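Local coordinates for VP4 protein (Tellina virus 1, PDB 3P06) that probably cleaves the viral polyprotein into its final products as a serine protease, and is caught here as an intramolecular acyl-enzyme, at residues L12-S18 against G188-A194; A26-G32 against A75-V81; H37-N43 against D93-L98; G57-N63 against Q97-W103. All coordinates share one frame. Numbering follows the deposited sequence.

Interaction 1. Residues L12-S18 against G188-A194; sequences LPVLMDS and GKNVAQA. With BME (beta-mercaptoethanol), chain F.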
loop_
_atom_site.group_PDB
_atom_site.type_symbol
_atom_site.label_atom_id
_atom_site.label_comp_id
_atom_site.label_asym_id
_atom_site.label_seq_id
_atom_site.Cartn_x
_atom_site.Cartn_y
_atom_site.Cartn_z
ATOM N N LEU A 12 1.716 -0.009 -2.610
ATOM C CA LEU A 12 0.457 0.579 -3.079
ATOM C C LEU A 12 0.731 2.041 -3.466
ATOM O O LEU A 12 1.432 2.761 -2.762
ATOM C CB LEU A 12 -0.670 0.482 -1.996
ATOM C CG LEU A 12 -0.360 1.226 -0.691
ATOM C CD1 LEU A 12 -1.358 2.377 -0.533
ATOM C CD2 LEU A 12 -0.448 0.302 0.589
ATOM N N PRO A 13 0.154 2.480 -4.577
ATOM C CA PRO A 13 0.321 3.873 -5.008
ATOM C C PRO A 13 -0.576 4.846 -4.232
ATOM O O PRO A 13 -1.670 4.478 -3.820
ATOM C CB PRO A 13 -0.071 3.824 -6.514
ATOM C CG PRO A 13 -1.122 2.785 -6.575
ATOM C CD PRO A 13 -0.666 1.701 -5.535
ATOM N N VAL A 14 -0.084 6.059 -3.998
ATOM C CA VAL A 14 -0.895 7.125 -3.424
ATOM C C VAL A 14 -0.744 8.379 -4.250
ATOM O O VAL A 14 0.251 8.565 -4.938
ATOM C CB VAL A 14 -0.527 7.454 -1.919
ATOM C CG1 VAL A 14 -0.751 6.238 -1.093
ATOM C CG2 VAL A 14 0.990 8.003 -1.802
ATOM N N LEU A 15 -1.739 9.246 -4.168
ATOM C CA LEU A 15 -1.717 10.544 -4.830
ATOM C C LEU A 15 -1.771 11.666 -3.804
ATOM O O LEU A 15 -2.405 11.492 -2.778
ATOM C CB LEU A 15 -2.922 10.671 -5.762
ATOM C CG LEU A 15 -3.027 9.604 -6.861
ATOM C CD1 LEU A 15 -4.316 9.936 -7.653
ATOM C CD2 LEU A 15 -1.835 9.616 -7.786
HETATM N N MSE A 16 -1.106 12.796 -4.078
HETATM C CA MSE A 16 -0.979 13.922 -3.160
HETATM C C MSE A 16 -1.286 15.180 -3.899
HETATM O O MSE A 16 -0.807 15.373 -5.030
HETATM C CB MSE A 16 0.420 14.038 -2.546
HETATM C CG MSE A 16 0.648 12.939 -1.508
HETATM SE SE MSE A 16 2.507 12.391 -1.115
HETATM C CE MSE A 16 2.979 11.743 -2.923
ATOM N N ASP A 17 -2.076 16.037 -3.256
ATOM C CA ASP A 17 -2.413 17.349 -3.784
ATOM C C ASP A 17 -1.602 18.464 -3.081
ATOM O O ASP A 17 -1.723 18.666 -1.876
ATOM C CB ASP A 17 -3.892 17.593 -3.573
ATOM C CG ASP A 17 -4.478 18.477 -4.606
ATOM O OD1 ASP A 17 -3.845 19.518 -4.983
ATOM O OD2 ASP A 17 -5.606 18.131 -5.058
ATOM N N SER A 18 -0.788 19.183 -3.851
ATOM C CA SER A 18 -0.102 20.400 -3.384
ATOM C C SER A 18 -0.751 21.563 -4.087
ATOM O O SER A 18 -0.103 22.267 -4.889
ATOM C CB SER A 18 1.387 20.385 -3.740
ATOM O OG SER A 18 1.575 20.897 -5.059
ATOM N N GLY A 188 6.009 13.335 -0.310
ATOM C CA GLY A 188 5.322 14.595 -0.096
ATOM C C GLY A 188 4.979 14.778 1.361
ATOM O O GLY A 188 5.043 13.842 2.173
ATOM N N LYS A 189 4.589 15.987 1.707
ATOM C CA LYS A 189 4.153 16.216 3.058
ATOM C C LYS A 189 2.619 16.403 3.047
ATOM O O LYS A 189 1.988 16.616 4.109
ATOM C CB LYS A 189 4.890 17.433 3.632
ATOM C CG LYS A 189 4.867 17.545 5.132
ATOM C CD LYS A 189 5.902 18.571 5.601
ATOM C CE LYS A 189 5.354 19.382 6.753
ATOM N NZ LYS A 189 6.366 20.387 7.207
ATOM N N ASN A 190 2.029 16.332 1.848
ATOM C CA ASN A 190 0.616 16.686 1.658
ATOM C C ASN A 190 -0.141 15.413 1.956
ATOM O O ASN A 190 0.424 14.367 1.759
ATOM C CB ASN A 190 0.367 17.121 0.191
ATOM C CG ASN A 190 1.627 17.769 -0.501
ATOM O OD1 ASN A 190 2.572 17.071 -1.015
ATOM N ND2 ASN A 190 1.585 19.107 -0.589
ATOM N N VAL A 191 -1.387 15.461 2.375
ATOM C CA VAL A 191 -2.194 14.219 2.532
ATOM C C VAL A 191 -2.043 13.144 1.420
ATOM O O VAL A 191 -2.209 13.438 0.234
ATOM C CB VAL A 191 -3.699 14.582 2.737
ATOM C CG1 VAL A 191 -4.590 13.311 2.754
ATOM C CG2 VAL A 191 -3.878 15.545 4.010
ATOM N N ALA A 192 -1.745 11.886 1.789
ATOM C CA ALA A 192 -1.622 10.817 0.787
ATOM C C ALA A 192 -2.922 10.101 0.670
ATOM O O ALA A 192 -3.414 9.531 1.647
ATOM C CB ALA A 192 -0.490 9.792 1.152
ATOM N N GLN A 193 -3.489 10.144 -0.534
ATOM C CA GLN A 193 -4.799 9.520 -0.833
ATOM C C GLN A 193 -4.563 8.161 -1.460
ATOM O O GLN A 193 -4.123 8.061 -2.623
ATOM C CB GLN A 193 -5.663 10.430 -1.765
ATOM C CG GLN A 193 -5.561 11.916 -1.353
ATOM C CD GLN A 193 -6.336 12.891 -2.244
ATOM O OE1 GLN A 193 -7.324 12.521 -2.906
ATOM N NE2 GLN A 193 -5.897 14.145 -2.255
ATOM N N ALA A 194 -4.895 7.130 -0.675
ATOM C CA ALA A 194 -4.694 5.719 -1.030
ATOM C C ALA A 194 -6.049 5.160 -1.425
ATOM O O ALA A 194 -7.082 5.754 -1.143
ATOM C CB ALA A 194 -4.207 4.941 0.217
HETATM C C1 BME F . 6.251 9.193 0.941
HETATM C C2 BME F . 5.308 8.759 -0.207
HETATM O O1 BME F . 6.375 10.624 1.144
HETATM S S2 BME F . 6.335 7.985 -1.561
HETATM O O HOH W 1 -3.428 15.417 -1.055
#
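Antiparallel pairing brings the last residues of the chain against strand 9-18, inside the large mixed sheet, where the short strand 192-193 fits between 9-18 and 98-99. Leu-15 and Gln-193 form the hydrogen-bonded pair: Leu-15 N donates to Gln-193 O at 3.1 Å, and Gln-193 N returns a bond to Leu-15 O at 2.8 Å. Beside it, Val-14 CA approaches Gln-193 O at 3.5 Å. Apolar side chains fill in, with Val-14 CG2 3.8 Å from Ala-192 CB, and Val-14 CG1 and Leu-12 CD1 each 3.9 Å from Ala-194 CB. Further out the strands part, and water 1 bridges the gap, accepting from Asp-17 N (2.7 Å) and Gln-193 NE2 (3.0 Å) and donating to Val-191 O (2.7 Å). The selenomethionine Met-16 packs its SE 3.7 Å from Gly-188 N; that N donates to beta-mercaptoethanol O1 at 3.1 Å. The terminal carbon of Ala-194 is esterified to Ser-102 OG, the predicted nucleophile, and Pro-13 borders Lys-141, also predicted to belong to the active site, consistent with the Ser/Lys dyad of this protease family. This is an intramolecular (cis) acyl-enzyme, the chain's own C-terminal strand paired into the sheet like a substrate.

Interaction 2. Residues A26-G32 against A75-V81; sequences AFMAVKG and AITVLPV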
loop_
_atom_site.group_PDB
_atom_site.type_symbol
_atom_site.label_atom_id
_atom_site.label_comp_id
_atom_site.label_asym_id
_atom_site.label_seq_id
_atom_site.Cartn_x
_atom_site.Cartn_y
_atom_site.Cartn_z
ATOM N N ALA A 26 4.203 6.295 -2.885
ATOM C CA ALA A 26 3.910 4.913 -2.577
ATOM C C ALA A 26 3.924 4.712 -1.098
ATOM O O ALA A 26 4.657 5.381 -0.398
ATOM C CB ALA A 26 4.945 4.010 -3.229
ATOM N N PHE A 27 3.094 3.771 -0.632
ATOM C CA PHE A 27 3.217 3.275 0.727
ATOM C C PHE A 27 3.434 1.800 0.506
ATOM O O PHE A 27 3.241 1.300 -0.618
ATOM C CB PHE A 27 1.910 3.481 1.568
ATOM C CG PHE A 27 1.794 4.842 2.244
ATOM C CD1 PHE A 27 1.887 6.002 1.528
ATOM C CD2 PHE A 27 1.629 4.929 3.648
ATOM C CE1 PHE A 27 1.798 7.281 2.143
ATOM C CE2 PHE A 27 1.537 6.208 4.302
ATOM C CZ PHE A 27 1.581 7.375 3.558
HETATM N N MSE A 28 3.833 1.112 1.549
HETATM C CA MSE A 28 3.842 -0.342 1.523
HETATM C C MSE A 28 3.018 -0.808 2.705
HETATM O O MSE A 28 3.100 -0.227 3.804
HETATM C CB MSE A 28 5.293 -0.855 1.689
HETATM C CG MSE A 28 5.247 -2.379 1.662
HETATM SE SE MSE A 28 6.999 -3.300 1.786
HETATM C CE MSE A 28 7.486 -2.909 -0.036
ATOM N N ALA A 29 2.177 -1.807 2.485
ATOM C CA ALA A 29 1.513 -2.490 3.609
ATOM C C ALA A 29 2.577 -3.546 4.064
ATOM O O ALA A 29 2.766 -4.562 3.381
ATOM C CB ALA A 29 0.243 -3.246 3.118
ATOM N N VAL A 30 3.249 -3.295 5.185
ATOM C CA VAL A 30 4.390 -4.124 5.546
ATOM C C VAL A 30 3.905 -5.152 6.564
ATOM O O VAL A 30 3.083 -4.857 7.462
ATOM C CB VAL A 30 5.498 -3.295 6.229
ATOM C CG1 VAL A 30 6.788 -4.232 6.590
ATOM C CG2 VAL A 30 5.864 -2.079 5.396
ATOM N N LYS A 31 4.440 -6.354 6.486
ATOM C CA LYS A 31 4.078 -7.363 7.469
ATOM C C LYS A 31 4.765 -7.078 8.790
ATOM O O LYS A 31 5.969 -6.844 8.815
ATOM C CB LYS A 31 4.500 -8.735 6.997
ATOM C CG LYS A 31 3.741 -9.184 5.742
ATOM C CD LYS A 31 4.374 -10.541 5.304
ATOM C CE LYS A 31 3.936 -11.613 6.285
ATOM N NZ LYS A 31 2.770 -12.356 5.665
ATOM N N GLY A 32 3.998 -7.148 9.882
ATOM C CA GLY A 32 4.537 -6.901 11.215
ATOM C C GLY A 32 4.147 -5.515 11.761
ATOM O O GLY A 32 3.557 -4.658 11.063
ATOM N N ALA A 75 -0.184 -8.750 11.882
ATOM C CA ALA A 75 0.032 -7.291 12.021
ATOM C C ALA A 75 0.454 -6.737 10.664
ATOM O O ALA A 75 1.243 -7.395 9.958
ATOM C CB ALA A 75 1.078 -6.999 13.111
ATOM N N ILE A 76 -0.095 -5.587 10.255
ATOM C CA ILE A 76 0.302 -4.944 8.997
ATOM C C ILE A 76 0.543 -3.496 9.415
ATOM O O ILE A 76 -0.238 -2.946 10.193
ATOM C CB ILE A 76 -0.812 -4.965 7.923
ATOM C CG1 ILE A 76 -1.155 -6.383 7.426
ATOM C CG2 ILE A 76 -0.433 -3.998 6.694
ATOM C CD1 ILE A 76 -0.104 -7.014 6.464
ATOM N N THR A 77 1.642 -2.894 8.968
ATOM C CA THR A 77 1.872 -1.471 9.189
ATOM C C THR A 77 1.943 -0.876 7.803
ATOM O O THR A 77 2.641 -1.444 6.974
ATOM C CB THR A 77 3.212 -1.253 9.904
ATOM O OG1 THR A 77 3.138 -1.948 11.151
ATOM C CG2 THR A 77 3.504 0.321 10.177
ATOM N N VAL A 78 1.202 0.229 7.550
ATOM C CA VAL A 78 1.222 0.888 6.257
ATOM C C VAL A 78 2.175 2.049 6.409
ATOM O O VAL A 78 1.948 2.927 7.271
ATOM C CB VAL A 78 -0.230 1.315 5.880
ATOM C CG1 VAL A 78 -0.297 1.789 4.507
ATOM C CG2 VAL A 78 -1.140 0.014 5.923
ATOM N N LEU A 79 3.268 2.057 5.634
ATOM C CA LEU A 79 4.299 3.100 5.831
ATOM C C LEU A 79 4.572 3.723 4.493
ATOM O O LEU A 79 4.562 3.041 3.490
ATOM C CB LEU A 79 5.619 2.454 6.368
ATOM C CG LEU A 79 5.607 1.991 7.830
ATOM C CD1 LEU A 79 6.912 1.228 8.152
ATOM C CD2 LEU A 79 5.478 3.196 8.803
ATOM N N PRO A 80 4.833 5.015 4.469
ATOM C CA PRO A 80 5.327 5.572 3.238
ATOM C C PRO A 80 6.725 5.022 2.856
ATOM O O PRO A 80 7.552 4.825 3.734
ATOM C CB PRO A 80 5.507 7.045 3.560
ATOM C CG PRO A 80 5.688 7.138 5.044
ATOM C CD PRO A 80 4.884 5.947 5.617
ATOM N N VAL A 81 7.028 4.907 1.561
ATOM C CA VAL A 81 8.358 4.434 1.152
ATOM C C VAL A 81 8.829 5.281 0.011
ATOM O O VAL A 81 8.018 5.697 -0.859
ATOM C CB VAL A 81 8.355 2.937 0.756
ATOM C CG1 VAL A 81 7.830 2.070 1.921
ATOM C CG2 VAL A 81 7.518 2.670 -0.485
#
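These are neighbouring antiparallel strands at the heart of the mixed sheet, their axes 4.4 Å apart at closest approach and 147° between directions. Backbone bonds run in reciprocal pairs, as between Met-28 and Leu-79 (2.8 Å from Met-28 N to Leu-79 O, 2.9 Å from Leu-79 N to Met-28 O) and between Val-30 and Thr-77. Met-28, Val-30, Thr-77 and Leu-79 share one face, packed in part on Ile-89 of strand 88-92. There the selenomethionine Met-28, with chi1 and chi2 both t, stretches away from its partner strand, so its CB lies 3.9 Å from Val-81 CG1. On the other face Ala-29 CB meets Ile-76 CG2 at 3.7 Å, both against helix 104-111; Lys-31, chi1 m, sends NZ to the carbonyls of Ala-110 and Leu-113 near that helix's end. Phe-27, chi1 at -86°, sets its ring face against Pro-80, whose CB sits 4.0 Å from the ring centroid and 13° off the normal, a CH-pi contact. Gly-32, at phi 104° and psi 171°, leaves a CB no room beside Lys-31 O; its N donates to Ala-75 O at 2.8 Å. Thr-77, in the m rotamer, donates from OG1 to Gly-32 O at 2.7 Å.

Interaction 3. Residues H37-N43 against D93-L98; sequences HIKNPKN and DNQPQL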
loop_
_atom_site.group_PDB
_atom_site.type_symbol
_atom_site.label_atom_id
_atom_site.label_comp_id
_atom_site.label_asym_id
_atom_site.label_seq_id
_atom_site.Cartn_x
_atom_site.Cartn_y
_atom_site.Cartn_z
ATOM N N HIS A 37 8.149 3.277 13.495
ATOM C CA HIS A 37 8.660 4.063 12.375
ATOM C C HIS A 37 7.647 5.081 11.823
ATOM O O HIS A 37 7.955 5.871 10.907
ATOM C CB HIS A 37 9.169 3.123 11.286
ATOM C CG HIS A 37 10.280 2.247 11.777
ATOM N ND1 HIS A 37 11.519 2.756 12.109
ATOM C CD2 HIS A 37 10.306 0.932 12.117
ATOM C CE1 HIS A 37 12.299 1.778 12.550
ATOM N NE2 HIS A 37 11.590 0.656 12.554
ATOM N N ILE A 38 6.462 5.125 12.431
ATOM C CA ILE A 38 5.459 6.136 12.041
ATOM C C ILE A 38 5.918 7.492 12.563
ATOM O O ILE A 38 6.116 7.667 13.753
ATOM C CB ILE A 38 4.062 5.784 12.554
ATOM C CG1 ILE A 38 3.632 4.433 11.977
ATOM C CG2 ILE A 38 3.064 6.981 12.288
ATOM C CD1 ILE A 38 2.466 3.770 12.772
ATOM N N LYS A 39 6.153 8.460 11.687
ATOM C CA LYS A 39 6.595 9.792 12.188
ATOM C C LYS A 39 5.592 10.928 11.876
ATOM O O LYS A 39 5.912 12.099 12.036
ATOM C CB LYS A 39 8.004 10.125 11.706
ATOM C CG LYS A 39 9.092 9.161 12.292
ATOM C CD LYS A 39 10.486 9.786 12.335
ATOM C CE LYS A 39 11.517 8.731 12.612
ATOM N NZ LYS A 39 11.336 8.296 14.011
ATOM N N ASN A 40 4.364 10.590 11.468
ATOM C CA ASN A 40 3.333 11.611 11.322
ATOM C C ASN A 40 2.340 11.365 12.486
ATOM O O ASN A 40 1.750 10.291 12.558
ATOM C CB ASN A 40 2.664 11.589 9.940
ATOM C CG ASN A 40 1.632 12.733 9.770
ATOM O OD1 ASN A 40 0.993 13.158 10.727
ATOM N ND2 ASN A 40 1.530 13.260 8.582
ATOM N N PRO A 41 2.229 12.332 13.423
ATOM C CA PRO A 41 1.354 12.149 14.581
ATOM C C PRO A 41 -0.175 12.093 14.191
ATOM O O PRO A 41 -1.018 11.794 15.038
ATOM C CB PRO A 41 1.641 13.389 15.468
ATOM C CG PRO A 41 2.113 14.465 14.500
ATOM C CD PRO A 41 2.866 13.678 13.388
ATOM N N LYS A 42 -0.537 12.355 12.941
ATOM C CA LYS A 42 -1.917 12.104 12.534
ATOM C C LYS A 42 -2.133 10.610 12.200
ATOM O O LYS A 42 -3.251 10.164 12.152
ATOM C CB LYS A 42 -2.273 12.976 11.296
ATOM C CG LYS A 42 -2.560 14.457 11.713
ATOM C CD LYS A 42 -2.525 15.427 10.556
ATOM C CE LYS A 42 -2.357 16.847 11.094
ATOM N NZ LYS A 42 -2.860 16.887 12.513
ATOM N N ASN A 43 -1.081 9.876 11.840
ATOM C CA ASN A 43 -1.264 8.460 11.405
ATOM C C ASN A 43 -1.154 7.515 12.583
ATOM O O ASN A 43 -0.468 6.499 12.525
ATOM C CB ASN A 43 -0.192 8.039 10.340
ATOM C CG ASN A 43 -0.401 8.721 9.007
ATOM O OD1 ASN A 43 -1.520 9.184 8.692
ATOM N ND2 ASN A 43 0.662 8.840 8.246
ATOM N N ASP A 93 11.554 10.196 6.861
ATOM C CA ASP A 93 11.178 10.758 8.147
ATOM C C ASP A 93 10.013 11.762 7.930
ATOM O O ASP A 93 9.203 11.948 8.797
ATOM C CB ASP A 93 12.356 11.490 8.737
ATOM C CG ASP A 93 13.308 10.566 9.483
ATOM O OD1 ASP A 93 13.034 9.337 9.639
ATOM O OD2 ASP A 93 14.354 11.107 9.930
ATOM N N ASN A 94 9.954 12.374 6.747
ATOM C CA ASN A 94 8.862 13.243 6.416
ATOM C C ASN A 94 7.730 12.459 5.802
ATOM O O ASN A 94 7.812 12.009 4.673
ATOM C CB ASN A 94 9.322 14.446 5.576
ATOM C CG ASN A 94 9.908 15.571 6.475
ATOM O OD1 ASN A 94 9.344 16.661 6.563
ATOM N ND2 ASN A 94 10.994 15.270 7.195
ATOM N N GLN A 95 6.665 12.307 6.590
ATOM C CA GLN A 95 5.617 11.355 6.235
ATOM C C GLN A 95 4.248 12.063 6.082
ATOM O O GLN A 95 3.839 12.823 6.932
ATOM C CB GLN A 95 5.522 10.319 7.309
ATOM C CG GLN A 95 6.798 9.530 7.430
ATOM C CD GLN A 95 6.711 8.376 8.425
ATOM O OE1 GLN A 95 5.631 8.085 8.992
ATOM N NE2 GLN A 95 7.858 7.735 8.682
ATOM N N PRO A 96 3.574 11.815 4.979
ATOM C CA PRO A 96 2.231 12.410 4.824
ATOM C C PRO A 96 1.141 11.598 5.567
ATOM O O PRO A 96 1.252 10.388 5.839
ATOM C CB PRO A 96 1.998 12.329 3.329
ATOM C CG PRO A 96 2.707 11.043 2.922
ATOM C CD PRO A 96 3.981 11.001 3.804
ATOM N N GLN A 97 0.060 12.281 5.880
ATOM C CA GLN A 97 -1.112 11.642 6.505
ATOM C C GLN A 97 -1.718 10.691 5.491
ATOM O O GLN A 97 -1.815 11.018 4.278
ATOM C CB GLN A 97 -2.104 12.712 6.961
ATOM C CG GLN A 97 -3.361 12.098 7.588
ATOM C CD GLN A 97 -4.416 13.132 8.038
ATOM O OE1 GLN A 97 -4.211 14.319 7.948
ATOM N NE2 GLN A 97 -5.520 12.645 8.546
ATOM N N LEU A 98 -2.039 9.478 5.937
ATOM C CA LEU A 98 -2.638 8.513 5.067
ATOM C C LEU A 98 -4.156 8.609 5.137
ATOM O O LEU A 98 -4.720 8.624 6.222
ATOM C CB LEU A 98 -2.257 7.103 5.532
ATOM C CG LEU A 98 -2.876 5.979 4.714
ATOM C CD1 LEU A 98 -2.224 5.888 3.239
ATOM C CD2 LEU A 98 -2.646 4.708 5.462
HETATM O O HOH W 2 6.368 13.478 9.163
HETATM O O HOH W 3 3.110 7.367 8.949
#
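Side-chain amides do most of the work where loop 37-43, between strands 21-31 and 45-48, meets 93-98, which leads from strand 88-92 into strand 98-99. Gln-95 bonds to two backbone sites of the facing loop, NE2 donating to His-37 O at 2.9 Å and OE1 accepting from Lys-39 N at 2.8 Å. Asn-43 does the same in reverse: its ND2 donates to Pro-96 O at 2.9 Å and its OD1 accepts from Leu-98 N at 2.8 Å. Asn-40 ND2 donates to Gln-95 O at 2.9 Å. Two waters extend the network. Water 3 joins the two amides, donating to Gln-95 OE1 (2.6 Å) and accepting from Asn-43 ND2 (2.9 Å), while water 2 accepts from Gln-95 N at 2.8 Å. Apolar contact is slight, though Leu-98 and Pro-96 reach Phe-27 of strand 21-31. Within 37-43, Asn-40 O accepts from Asn-43 N at 2.9 Å, and Asn-40 OD1 from Lys-42 N at 2.8 Å. The loop thus presents its asparagines from a type I beta turn overlaid on an Asx turn.

Interaction 4. Residues G57-N63 against Q97-W103; sequences GLSEMVN and QLAFNSW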
loop_
_atom_site.group_PDB
_atom_site.type_symbol
_atom_site.label_atom_id
_atom_site.label_comp_id
_atom_site.label_asym_id
_atom_site.label_seq_id
_atom_site.Cartn_x
_atom_site.Cartn_y
_atom_site.Cartn_z
ATOM N N GLY A 57 -0.667 2.591 11.258
ATOM C CA GLY A 57 -0.195 3.579 10.295
ATOM C C GLY A 57 -1.416 4.344 9.714
ATOM O O GLY A 57 -1.248 5.174 8.851
ATOM N N LEU A 58 -2.627 4.054 10.198
ATOM C CA LEU A 58 -3.860 4.692 9.713
ATOM C C LEU A 58 -4.137 6.020 10.366
ATOM O O LEU A 58 -3.682 6.238 11.465
ATOM C CB LEU A 58 -5.074 3.778 9.946
ATOM C CG LEU A 58 -4.848 2.372 9.414
ATOM C CD1 LEU A 58 -6.091 1.488 9.661
ATOM C CD2 LEU A 58 -4.442 2.382 7.889
ATOM N N SER A 59 -4.953 6.876 9.724
ATOM C CA SER A 59 -5.336 8.129 10.345
ATOM C C SER A 59 -6.854 8.168 10.474
ATOM O O SER A 59 -7.512 7.233 10.019
ATOM C CB SER A 59 -4.815 9.314 9.543
ATOM O OG SER A 59 -5.747 9.647 8.538
ATOM N N GLU A 60 -7.401 9.241 11.079
ATOM C CA GLU A 60 -8.872 9.508 11.106
ATOM C C GLU A 60 -9.584 9.575 9.738
ATOM O O GLU A 60 -10.831 9.407 9.658
ATOM C CB GLU A 60 -9.188 10.842 11.826
ATOM C CG GLU A 60 -9.092 10.776 13.356
ATOM C CD GLU A 60 -10.027 9.725 14.019
ATOM O OE1 GLU A 60 -11.231 10.042 14.215
ATOM O OE2 GLU A 60 -9.537 8.605 14.372
HETATM N N MSE A 61 -8.819 9.876 8.689
HETATM C CA MSE A 61 -9.351 9.946 7.340
HETATM C C MSE A 61 -9.480 8.621 6.646
HETATM O O MSE A 61 -9.718 8.545 5.442
HETATM C CB MSE A 61 -8.522 10.909 6.497
HETATM C CG MSE A 61 -8.856 12.347 6.897
HETATM SE SE MSE A 61 -7.704 13.617 5.960
HETATM C CE MSE A 61 -8.698 13.733 4.243
ATOM N N VAL A 62 -9.248 7.545 7.367
ATOM C CA VAL A 62 -9.464 6.221 6.812
ATOM C C VAL A 62 -10.763 5.727 7.350
ATOM O O VAL A 62 -11.051 6.018 8.491
ATOM C CB VAL A 62 -8.312 5.277 7.300
ATOM C CG1 VAL A 62 -8.617 3.856 6.885
ATOM C CG2 VAL A 62 -6.941 5.813 6.737
ATOM N N ASN A 63 -11.554 4.986 6.587
ATOM C CA ASN A 63 -12.801 4.410 7.137
ATOM C C ASN A 63 -12.399 3.221 8.013
ATOM O O ASN A 63 -12.107 2.122 7.480
ATOM C CB ASN A 63 -13.706 3.901 6.005
ATOM C CG ASN A 63 -15.090 3.417 6.506
ATOM O OD1 ASN A 63 -15.284 3.008 7.663
ATOM N ND2 ASN A 63 -16.047 3.462 5.620
ATOM N N GLN A 97 0.060 12.281 5.880
ATOM C CA GLN A 97 -1.112 11.642 6.505
ATOM C C GLN A 97 -1.718 10.691 5.491
ATOM O O GLN A 97 -1.815 11.018 4.278
ATOM C CB GLN A 97 -2.104 12.712 6.961
ATOM C CG GLN A 97 -3.361 12.098 7.588
ATOM C CD GLN A 97 -4.416 13.132 8.038
ATOM O OE1 GLN A 97 -4.211 14.319 7.948
ATOM N NE2 GLN A 97 -5.520 12.645 8.546
ATOM N N LEU A 98 -2.039 9.478 5.937
ATOM C CA LEU A 98 -2.638 8.513 5.067
ATOM C C LEU A 98 -4.156 8.609 5.137
ATOM O O LEU A 98 -4.720 8.624 6.222
ATOM C CB LEU A 98 -2.257 7.103 5.532
ATOM C CG LEU A 98 -2.876 5.979 4.714
ATOM C CD1 LEU A 98 -2.224 5.888 3.239
ATOM C CD2 LEU A 98 -2.646 4.708 5.462
ATOM N N ALA A 99 -4.811 8.656 3.993
ATOM C CA ALA A 99 -6.266 8.856 3.910
ATOM C C ALA A 99 -6.896 7.834 3.007
ATOM O O ALA A 99 -6.252 7.361 2.085
ATOM C CB ALA A 99 -6.591 10.298 3.393
ATOM N N PHE A 100 -8.164 7.488 3.301
ATOM C CA PHE A 100 -9.036 6.644 2.467
ATOM C C PHE A 100 -8.654 5.169 2.549
ATOM O O PHE A 100 -7.913 4.784 3.444
ATOM C CB PHE A 100 -9.099 7.192 1.046
ATOM C CG PHE A 100 -9.136 8.734 0.977
ATOM C CD1 PHE A 100 -9.632 9.504 2.041
ATOM C CD2 PHE A 100 -8.669 9.394 -0.138
ATOM C CE1 PHE A 100 -9.646 10.950 1.983
ATOM C CE2 PHE A 100 -8.687 10.800 -0.231
ATOM C CZ PHE A 100 -9.169 11.590 0.838
ATOM N N ASN A 101 -9.154 4.332 1.654
ATOM C CA ASN A 101 -9.146 2.916 1.930
ATOM C C ASN A 101 -8.561 2.098 0.779
ATOM O O ASN A 101 -8.630 0.863 0.778
ATOM C CB ASN A 101 -10.575 2.443 2.306
ATOM C CG ASN A 101 -10.924 2.775 3.751
ATOM O OD1 ASN A 101 -11.176 3.932 4.054
ATOM N ND2 ASN A 101 -10.899 1.758 4.679
ATOM N N SER A 102 -7.969 2.785 -0.193
ATOM C CA SER A 102 -7.360 2.105 -1.323
ATOM C C SER A 102 -6.041 1.289 -1.025
ATOM O O SER A 102 -5.492 0.651 -1.924
ATOM C CB SER A 102 -7.111 3.144 -2.399
ATOM O OG SER A 102 -5.972 3.940 -1.969
ATOM N N TRP A 103 -5.567 1.305 0.227
ATOM C CA TRP A 103 -4.409 0.521 0.734
ATOM C C TRP A 103 -4.874 -0.901 1.126
ATOM O O TRP A 103 -4.058 -1.787 1.382
ATOM C CB TRP A 103 -3.803 1.201 1.989
ATOM C CG TRP A 103 -4.854 1.489 3.043
ATOM C CD1 TRP A 103 -5.570 2.649 3.207
ATOM C CD2 TRP A 103 -5.308 0.589 4.047
ATOM N NE1 TRP A 103 -6.427 2.521 4.254
ATOM C CE2 TRP A 103 -6.308 1.251 4.774
ATOM C CE3 TRP A 103 -4.964 -0.747 4.398
ATOM C CZ2 TRP A 103 -6.993 0.635 5.877
ATOM C CZ3 TRP A 103 -5.643 -1.370 5.492
ATOM C CH2 TRP A 103 -6.677 -0.689 6.186
#
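Leu-58, Leu-98, Val-62 and Trp-103 make the apolar centre. Leu-58 CD2 lies 3.8 Å from Leu-98 CD2 and over the six-membered ring of Trp-103, 4.0 Å from its centroid, a CH-pi contact; Val-62 CG1 meets the same indole at its edge, 3.7 Å from Trp-103 CZ2. One layer out, the selenomethionine Met-61 sets CB 3.7 Å from Ala-99 CB and CE 3.7 Å from Phe-100 CE1. Between these contacts the backbones join once, Phe-100 N donating to Met-61 O at 2.8 Å. This is the approach to the nucleophile: strand 98-99 runs at the sheet's edge beside 192-193, and Ser-102, predicted to be the catalytic serine, follows it, esterified to Ala-194 and out of reach of 57-63. The type I turn from Ser-59 to Val-62 starts the polar fringe. Ser-59 OG donates to Leu-98 O (2.7 Å) and accepts from Gln-97 NE2 (3.0 Å) and from Met-61 N (3.1 Å), the last closing an ST turn. At the other end Asn-101 pairs with the backbone of Asn-63: OD1 accepts from Asn-63 N at 2.8 Å, and ND2, also hydrogen-bonded to Glu-104, donates to Asn-63 O at 3.1 Å. Asn-63 in turn N-caps helix 64-67 through its OD1.

In the fold
Interaction 2 is the most buried of the four and relies on regular strand bonding with mainly apolar side chains on both faces. Interaction 1 continues the same sheet, since strands 9-18 and 21-31 are neighbours, but it is only partly buried and frays into a water-bridged end. Phe-27 ties the two together, packing on Val-14 and Ala-192. Interactions 3 and 4 share Gln-97 and Leu-98: the first is a loop contact nearer the surface, run by amide side chains and water, while the second adds a buried apolar centre to its polar fringe. Interactions 1 and 4 converge on the active site, where Ala-194 of one is esterified to Ser-102 of the other.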